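Local structure of pesticidal crystal protein Cry2Aa (Bacillus thuringiensis serovar kurstaki, 1I5P) at residues Ile81-Ser84 against Asn88-Gln91. The protein is an insecticidal delta-endotoxin that binds midgut epithelial cells of mosquito and moth larvae and promotes their colloid-osmotic lysis. Numbering follows the deposited sequence.
Sequences IFPS and NLMQ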
ATOM      1  N   ILE A  81      19.872   7.177   1.187  1.00 15.30           N
ATOM      2  CA  ILE A  81      19.269   8.293   1.909  1.00 17.86           C
ATOM      3  C   ILE A  81      20.251   9.442   2.173  1.00 17.45           C
ATOM      4  O   ILE A  81      19.838  10.581   2.375  1.00 14.87           O
ATOM      5  CB  ILE A  81      18.638   7.798   3.239  1.00 18.18           C
ATOM      6  CG1 ILE A  81      17.678   8.853   3.785  1.00 21.61           C
ATOM      7  CG2 ILE A  81      19.727   7.482   4.252  1.00 19.94           C
ATOM      8  CD1 ILE A  81      16.565   9.224   2.818  1.00 20.99           C
ATOM      9  N   PHE A  82      21.545   9.134   2.165  1.00 17.17           N
ATOM     10  CA  PHE A  82      22.599  10.136   2.353  1.00 18.46           C
ATOM     11  C   PHE A  82      23.597   9.952   1.211  1.00 18.79           C
ATOM     12  O   PHE A  82      24.732   9.530   1.429  1.00 19.27           O
ATOM     13  CB  PHE A  82      23.330   9.935   3.687  1.00 16.71           C
ATOM     14  CG  PHE A  82      22.516  10.294   4.902  1.00 17.46           C
ATOM     15  CD1 PHE A  82      22.226   9.332   5.864  1.00 15.38           C
ATOM     16  CD2 PHE A  82      22.063  11.596   5.102  1.00 16.39           C
ATOM     17  CE1 PHE A  82      21.502   9.656   7.009  1.00 17.19           C
ATOM     18  CE2 PHE A  82      21.334  11.932   6.246  1.00 18.08           C
ATOM     19  CZ  PHE A  82      21.053  10.958   7.203  1.00 17.35           C
ATOM     20  N   PRO A  83      23.175  10.239  -0.028  1.00 19.92           N
ATOM     21  CA  PRO A  83      24.058  10.092  -1.188  1.00 20.10           C
ATOM     22  C   PRO A  83      25.405  10.801  -1.041  1.00 20.87           C
ATOM     23  O   PRO A  83      25.490  12.031  -1.046  1.00 20.03           O
ATOM     24  CB  PRO A  83      23.213  10.646  -2.332  1.00 18.34           C
ATOM     25  CG  PRO A  83      22.295  11.618  -1.634  1.00 19.23           C
ATOM     26  CD  PRO A  83      21.889  10.825  -0.435  1.00 20.58           C
ATOM     27  N   SER A  84      26.450   9.987  -0.916  1.00 21.87           N
ATOM     28  CA  SER A  84      27.821  10.449  -0.751  1.00 22.88           C
ATOM     29  C   SER A  84      27.977  11.298   0.493  1.00 22.23           C
ATOM     30  O   SER A  84      28.824  12.182   0.547  1.00 23.52           O
ATOM     31  CB  SER A  84      28.281  11.224  -1.983  1.00 24.29           C
ATOM     32  OG  SER A  84      28.444  10.339  -3.077  1.00 28.12           O
ATOM     33  N   ASN A  88      21.102  16.515   1.709  1.00 13.17           N
ATOM     34  CA  ASN A  88      20.121  17.205   0.872  1.00 14.18           C
ATOM     35  C   ASN A  88      18.785  16.486   0.659  1.00 13.54           C
ATOM     36  O   ASN A  88      17.745  17.137   0.606  1.00 11.65           O
ATOM     37  CB  ASN A  88      20.740  17.571  -0.488  1.00 14.12           C
ATOM     38  CG  ASN A  88      20.757  16.409  -1.465  1.00 17.78           C
ATOM     39  OD1 ASN A  88      21.598  15.514  -1.371  1.00 18.03           O
ATOM     40  ND2 ASN A  88      19.824  16.420  -2.417  1.00 19.01           N
ATOM     41  N   LEU A  89      18.801  15.162   0.527  1.00 12.85           N
ATOM     42  CA  LEU A  89      17.544  14.440   0.319  1.00 13.46           C
ATOM     43  C   LEU A  89      16.674  14.466   1.576  1.00 13.83           C
ATOM     44  O   LEU A  89      15.442  14.534   1.492  1.00 12.40           O
ATOM     45  CB  LEU A  89      17.812  12.992  -0.121  1.00 11.19           C
ATOM     46  CG  LEU A  89      18.514  12.824  -1.476  1.00 11.46           C
ATOM     47  CD1 LEU A  89      18.607  11.349  -1.832  1.00 10.45           C
ATOM     48  CD2 LEU A  89      17.751  13.578  -2.562  1.00  8.47           C
ATOM     49  N   MET A  90      17.310  14.408   2.741  1.00 12.07           N
ATOM     50  CA  MET A  90      16.565  14.461   3.990  1.00 14.98           C
ATOM     51  C   MET A  90      16.054  15.891   4.169  1.00 15.00           C
ATOM     52  O   MET A  90      14.923  16.105   4.602  1.00 13.30           O
ATOM     53  CB  MET A  90      17.462  14.071   5.163  1.00 17.28           C
ATOM     54  CG  MET A  90      17.769  12.588   5.235  1.00 20.39           C
ATOM     55  SD  MET A  90      16.277  11.609   5.517  1.00 22.43           S
ATOM     56  CE  MET A  90      16.295  11.472   7.320  1.00 25.59           C
ATOM     57  N   GLN A  91      16.884  16.870   3.825  1.00 14.07           N
ATOM     58  CA  GLN A  91      16.471  18.259   3.961  1.00 15.53           C
ATOM     59  C   GLN A  91      15.282  18.527   3.050  1.00 13.72           C
ATOM     60  O   GLN A  91      14.366  19.248   3.420  1.00 12.42           O
ATOM     61  CB  GLN A  91      17.615  19.219   3.611  1.00 16.47           C
ATOM     62  CG  GLN A  91      18.830  19.112   4.520  1.00 26.44           C
ATOM     63  CD  GLN A  91      19.905  20.126   4.178  1.00 32.20           C
ATOM     64  OE1 GLN A  91      19.937  20.665   3.071  1.00 33.98           O
ATOM     65  NE2 GLN A  91      20.805  20.382   5.124  1.00 37.51           N
TER
HETATM   66  O   HOH W   1      20.288  13.202   2.313  1.00  8.15           O
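M90 lays its sulfur on I81 and its CG against F82, where one helix ends and the next begins. SD of M90 lies 3.5 Å from CG1 of I81 and 3.6 Å from CD1 of the same isoleucine, so the sulfur rests alongside the ethyl branch. That branch reaches the methionine because CG1 stands opposite the backbone N (chi1 -164°). One carbon earlier, CG of M90 comes within 3.8 Å of CE2 of F82, meeting the ring at a slant. A flexible, unbranched methionine suits this place: chi1 sets CG by the ring, and the bend at chi2 (-64°) turns SD toward I81.

A second apolar patch is made by P83 and L89. CD1 of L89, a methyl offered by the branched end of the leucine, sits 3.6 Å from CD of P83 and nearly as close to CG, packed against these two carbons of the pyrrolidine. The compact proline ring offers this surface just after F82 has left helical geometry. N88 borders the patch, its OD1 4.0 Å from CG of P83, but that oxygen is hydrogen-bonded to OG of S86 in the connecting loop.

Between the two patches a water bridges the backbones. It donates to O of I81 at 2.7 Å and accepts from N of M90 at 3.2 Å, linking a carbonyl at the end of one helix to an amide in the first turn of the next.

The contact thus closes the short connection between helices 74-81 and 88-101 in the N-terminal helical bundle of the toxin. I81, F82 and M90, apolar as their buried positions ask, all pack against helix 170-193, F82 and M90 also touch helix 107-135, and V53 of helix 53-65 meets both I81 and L89.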